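Long-range contact in C-1-tetrahydrofolate synthase, cytoplasmic, putative (Trypanosoma brucei, PDB 4CJX), which probably interconverts one-carbon forms of tetrahydrofolate, as an NADP-dependent methylenetetrahydrofolate dehydrogenase and methenyltetrahydrofolate cyclohydrolase working as a homodimer: residues E181-G193 with A201-H215. Numbering follows the deposited sequence.
Sequences EICGKRVVVLGRG and ATLLANEDATVTVVH
Val187 and Val189 of strand 186-190 meet Leu204 of helix 197-206 inside a beta-alpha-beta crossover of the NAD(P)-binding domain, whose returning strand 210-214 pairs in parallel with the first. Val187 lies at about a right angle to Leu204, its CG1 3.6 Å from Leu204 CD1; Val189 CG2 comes more slantwise to the same Leu204 CD1, at 3.9 Å. With CG1 of Val187 opposite the backbone N (chi1 171°), its other branch, CG2, is pressed tightly on Ala209 CB at 3.4 Å. Ile182 CG2 extends this apolar layer, 3.5 Å from Glu207 CB. A Schellman motif with Asp208 at C-prime ends the helix, and Gly184 N hydrogen-bonds Asp208 O from above its carbonyl plane. Arg192, an NADP(+)-binding residue, sets CB against His215 CE1, and its NH1 hydrogen-bonds Asn206 OD1 of the second subunit. The other sheet face carries Leu190 beside Val214, pointing alike, Leu190 CD2 3.8 Å from Val214 CG1, and Arg186 alongside Thr210. A water in the Arg186 guanidinium plane accepts from Arg186 NE at 3.0 Å, donates to Thr210 O at 2.8 Å and lies 2.6 Å from Thr212 OG1, which is also hydrogen-bonded to OG1 of Thr212 of the second subunit.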
loop_
_atom_site.group_PDB
_atom_site.type_symbol
_atom_site.label_atom_id
_atom_site.label_comp_id
_atom_site.label_asym_id
_atom_site.label_seq_id
_atom_site.Cartn_x
_atom_site.Cartn_y
_atom_site.Cartn_z
ATOM N N GLU B 181 12.225 -1.966 20.001
ATOM C CA GLU B 181 11.349 -0.830 19.773
ATOM C C GLU B 181 11.290 -0.559 18.267
ATOM O O GLU B 181 12.284 -0.716 17.570
ATOM C CB GLU B 181 11.881 0.392 20.546
ATOM C CG GLU B 181 11.007 1.637 20.455
ATOM C CD GLU B 181 9.679 1.515 21.196
ATOM O OE1 GLU B 181 9.601 0.778 22.209
ATOM O OE2 GLU B 181 8.696 2.180 20.779
ATOM N N ILE B 182 10.119 -0.179 17.774
ATOM C CA ILE B 182 9.935 0.169 16.365
ATOM C C ILE B 182 9.603 1.663 16.151
ATOM O O ILE B 182 10.070 2.269 15.188
ATOM C CB ILE B 182 8.844 -0.719 15.727
ATOM C CG1 ILE B 182 9.341 -2.168 15.663
ATOM C CG2 ILE B 182 8.488 -0.241 14.328
ATOM C CD1 ILE B 182 8.298 -3.152 15.192
ATOM N N CYS B 183 8.796 2.229 17.041
ATOM C CA CYS B 183 8.366 3.623 16.969
ATOM C C CYS B 183 9.534 4.614 16.991
ATOM O O CYS B 183 10.364 4.582 17.892
ATOM C CB CYS B 183 7.438 3.920 18.154
ATOM S SG CYS B 183 6.834 5.623 18.220
ATOM N N GLY B 184 9.617 5.475 15.987
ATOM C CA GLY B 184 10.702 6.448 15.917
ATOM C C GLY B 184 11.971 5.911 15.275
ATOM O O GLY B 184 12.917 6.655 15.084
ATOM N N LYS B 185 11.999 4.624 14.930
ATOM C CA LYS B 185 13.208 3.988 14.411
ATOM C C LYS B 185 13.250 4.054 12.904
ATOM O O LYS B 185 12.207 4.178 12.234
ATOM C CB LYS B 185 13.267 2.524 14.840
ATOM C CG LYS B 185 13.257 2.332 16.336
ATOM C CD LYS B 185 14.389 3.113 17.002
ATOM C CE LYS B 185 14.557 2.668 18.439
ATOM N NZ LYS B 185 15.785 3.250 19.029
ATOM N N ARG B 186 14.455 3.980 12.373
ATOM C CA ARG B 186 14.630 3.943 10.934
ATOM C C ARG B 186 14.623 2.489 10.448
ATOM O O ARG B 186 15.400 1.642 10.942
ATOM C CB ARG B 186 15.928 4.640 10.541
ATOM C CG ARG B 186 15.991 6.122 10.925
ATOM C CD ARG B 186 15.220 6.989 9.933
ATOM N NE ARG B 186 15.909 7.056 8.637
ATOM C CZ ARG B 186 16.987 7.804 8.416
ATOM N NH1 ARG B 186 17.493 8.547 9.388
ATOM N NH2 ARG B 186 17.560 7.805 7.224
ATOM N N VAL B 187 13.746 2.213 9.487
ATOM C CA VAL B 187 13.542 0.876 8.957
ATOM C C VAL B 187 13.841 0.871 7.473
ATOM O O VAL B 187 13.412 1.777 6.771
ATOM C CB VAL B 187 12.084 0.393 9.125
ATOM C CG1 VAL B 187 11.861 -0.903 8.367
ATOM C CG2 VAL B 187 11.746 0.179 10.582
ATOM N N VAL B 188 14.582 -0.143 7.000
ATOM C CA VAL B 188 14.684 -0.402 5.565
ATOM C C VAL B 188 14.093 -1.762 5.233
ATOM O O VAL B 188 14.384 -2.770 5.894
ATOM C CB VAL B 188 16.112 -0.315 4.966
ATOM C CG1 VAL B 188 17.072 -1.279 5.614
ATOM C CG2 VAL B 188 16.080 -0.620 3.477
ATOM N N VAL B 189 13.248 -1.756 4.215
ATOM C CA VAL B 189 12.677 -2.949 3.645
ATOM C C VAL B 189 13.288 -3.041 2.242
ATOM O O VAL B 189 13.159 -2.104 1.455
ATOM C CB VAL B 189 11.141 -2.830 3.524
ATOM C CG1 VAL B 189 10.547 -4.076 2.905
ATOM C CG2 VAL B 189 10.522 -2.639 4.887
ATOM N N LEU B 190 13.964 -4.150 1.948
ATOM C CA LEU B 190 14.475 -4.421 0.614
ATOM C C LEU B 190 13.499 -5.387 -0.087
ATOM O O LEU B 190 13.203 -6.497 0.429
ATOM C CB LEU B 190 15.874 -5.025 0.683
ATOM C CG LEU B 190 16.942 -4.186 1.421
ATOM C CD1 LEU B 190 16.986 -4.548 2.897
ATOM C CD2 LEU B 190 18.343 -4.287 0.786
ATOM N N GLY B 191 13.001 -4.970 -1.243
ATOM C CA GLY B 191 12.023 -5.753 -2.000
ATOM C C GLY B 191 10.607 -5.298 -1.726
ATOM O O GLY B 191 10.314 -4.729 -0.682
ATOM N N ARG B 192 9.724 -5.527 -2.683
ATOM C CA ARG B 192 8.361 -5.041 -2.591
ATOM C C ARG B 192 7.380 -6.100 -3.106
ATOM O O ARG B 192 6.414 -5.773 -3.780
ATOM C CB ARG B 192 8.246 -3.732 -3.379
ATOM C CG ARG B 192 7.037 -2.891 -3.045
ATOM C CD ARG B 192 7.285 -1.438 -3.392
ATOM N NE ARG B 192 6.071 -0.662 -3.307
ATOM C CZ ARG B 192 5.211 -0.443 -4.303
ATOM N NH1 ARG B 192 5.398 -0.944 -5.511
ATOM N NH2 ARG B 192 4.132 0.306 -4.070
ATOM N N GLY B 193 7.600 -7.354 -2.716
ATOM C CA GLY B 193 6.718 -8.453 -3.102
ATOM C C GLY B 193 5.334 -8.402 -2.446
ATOM O O GLY B 193 5.203 -8.051 -1.271
ATOM N N ALA B 201 6.211 -3.174 4.774
ATOM C CA ALA B 201 6.534 -1.765 4.838
ATOM C C ALA B 201 5.362 -1.001 5.480
ATOM O O ALA B 201 5.572 -0.165 6.362
ATOM C CB ALA B 201 6.829 -1.224 3.450
ATOM N N THR B 202 4.142 -1.363 5.071
ATOM C CA THR B 202 2.922 -0.792 5.622
ATOM C C THR B 202 2.774 -1.075 7.089
ATOM O O THR B 202 2.412 -0.175 7.844
ATOM C CB THR B 202 1.654 -1.320 4.937
ATOM O OG1 THR B 202 1.699 -0.993 3.549
ATOM C CG2 THR B 202 0.370 -0.673 5.578
ATOM N N LEU B 203 3.030 -2.315 7.498
ATOM C CA LEU B 203 2.840 -2.678 8.887
ATOM C C LEU B 203 3.877 -2.008 9.753
ATOM O O LEU B 203 3.567 -1.611 10.875
ATOM C CB LEU B 203 2.904 -4.192 9.080
ATOM C CG LEU B 203 1.758 -4.972 8.424
ATOM C CD1 LEU B 203 2.062 -6.467 8.470
ATOM C CD2 LEU B 203 0.429 -4.657 9.070
ATOM N N LEU B 204 5.104 -1.860 9.228
ATOM C CA LEU B 204 6.170 -1.148 9.960
ATOM C C LEU B 204 5.861 0.349 10.155
ATOM O O LEU B 204 6.004 0.879 11.272
ATOM C CB LEU B 204 7.515 -1.376 9.272
ATOM C CG LEU B 204 7.962 -2.838 9.421
ATOM C CD1 LEU B 204 9.043 -3.190 8.426
ATOM C CD2 LEU B 204 8.445 -3.093 10.838
ATOM N N ALA B 205 5.407 1.017 9.101
ATOM C CA ALA B 205 4.986 2.415 9.211
ATOM C C ALA B 205 3.802 2.606 10.187
ATOM O O ALA B 205 3.773 3.594 10.920
ATOM C CB ALA B 205 4.652 2.981 7.825
ATOM N N ASN B 206 2.841 1.664 10.207
ATOM C CA ASN B 206 1.752 1.703 11.206
ATOM C C ASN B 206 2.265 1.699 12.641
ATOM O O ASN B 206 1.630 2.271 13.506
ATOM C CB ASN B 206 0.776 0.539 11.044
ATOM C CG ASN B 206 -0.028 0.608 9.748
ATOM O OD1 ASN B 206 -0.007 1.597 9.036
ATOM N ND2 ASN B 206 -0.759 -0.454 9.459
ATOM N N GLU B 207 3.404 1.067 12.895
ATOM C CA GLU B 207 4.062 1.113 14.216
ATOM C C GLU B 207 4.924 2.377 14.406
ATOM O O GLU B 207 5.728 2.425 15.342
ATOM C CB GLU B 207 4.980 -0.107 14.437
ATOM C CG GLU B 207 4.332 -1.460 14.291
ATOM C CD GLU B 207 3.300 -1.758 15.354
ATOM O OE1 GLU B 207 3.444 -1.282 16.501
ATOM O OE2 GLU B 207 2.316 -2.463 15.044
ATOM N N ASP B 208 4.772 3.373 13.530
ATOM C CA ASP B 208 5.535 4.618 13.583
ATOM C C ASP B 208 7.042 4.499 13.344
ATOM O O ASP B 208 7.814 5.296 13.834
ATOM C CB ASP B 208 5.256 5.360 14.899
ATOM C CG ASP B 208 3.894 5.981 14.923
ATOM O OD1 ASP B 208 3.208 5.968 13.884
ATOM O OD2 ASP B 208 3.511 6.504 15.976
ATOM N N ALA B 209 7.465 3.521 12.572
ATOM C CA ALA B 209 8.819 3.554 12.031
ATOM C C ALA B 209 8.828 4.528 10.853
ATOM O O ALA B 209 7.779 4.775 10.245
ATOM C CB ALA B 209 9.239 2.181 11.570
ATOM N N THR B 210 10.018 5.052 10.553
ATOM C CA THR B 210 10.316 5.776 9.315
ATOM C C THR B 210 10.905 4.798 8.303
ATOM O O THR B 210 12.079 4.410 8.394
ATOM C CB THR B 210 11.310 6.906 9.581
ATOM O OG1 THR B 210 10.732 7.778 10.545
ATOM C CG2 THR B 210 11.634 7.730 8.308
ATOM N N VAL B 211 10.085 4.402 7.338
ATOM C CA VAL B 211 10.394 3.292 6.449
ATOM C C VAL B 211 10.987 3.765 5.124
ATOM O O VAL B 211 10.461 4.662 4.457
ATOM C CB VAL B 211 9.113 2.463 6.159
ATOM C CG1 VAL B 211 9.385 1.347 5.168
ATOM C CG2 VAL B 211 8.530 1.915 7.458
ATOM N N THR B 212 12.070 3.151 4.727
ATOM C CA THR B 212 12.603 3.369 3.408
ATOM C C THR B 212 12.501 2.040 2.682
ATOM O O THR B 212 12.858 1.025 3.242
ATOM C CB THR B 212 14.090 3.757 3.469
ATOM O OG1 THR B 212 14.235 4.949 4.228
ATOM C CG2 THR B 212 14.609 3.962 2.110
ATOM N N VAL B 213 12.045 2.073 1.442
ATOM C CA VAL B 213 11.965 0.910 0.592
ATOM C C VAL B 213 12.982 1.012 -0.531
ATOM O O VAL B 213 13.108 2.049 -1.194
ATOM C CB VAL B 213 10.584 0.791 -0.068
ATOM C CG1 VAL B 213 10.583 -0.363 -1.063
ATOM C CG2 VAL B 213 9.520 0.587 1.002
ATOM N N VAL B 214 13.656 -0.106 -0.750
ATOM C CA VAL B 214 14.736 -0.238 -1.694
ATOM C C VAL B 214 14.513 -1.565 -2.466
ATOM O O VAL B 214 13.674 -2.391 -2.067
ATOM C CB VAL B 214 16.032 -0.192 -0.846
ATOM C CG1 VAL B 214 17.008 -1.277 -1.172
ATOM C CG2 VAL B 214 16.653 1.198 -0.843
ATOM N N HIS B 215 15.236 -1.744 -3.571
ATOM C CA HIS B 215 15.127 -2.954 -4.417
ATOM C C HIS B 215 16.460 -3.651 -4.605
ATOM O O HIS B 215 17.505 -3.020 -4.432
ATOM C CB HIS B 215 14.584 -2.569 -5.781
ATOM C CG HIS B 215 13.210 -2.005 -5.728
ATOM N ND1 HIS B 215 12.085 -2.773 -5.958
ATOM C CD2 HIS B 215 12.764 -0.766 -5.411
ATOM C CE1 HIS B 215 11.006 -2.018 -5.825
ATOM N NE2 HIS B 215 11.389 -0.804 -5.476
HETATM O O HOH W 1 14.326 5.166 6.859
#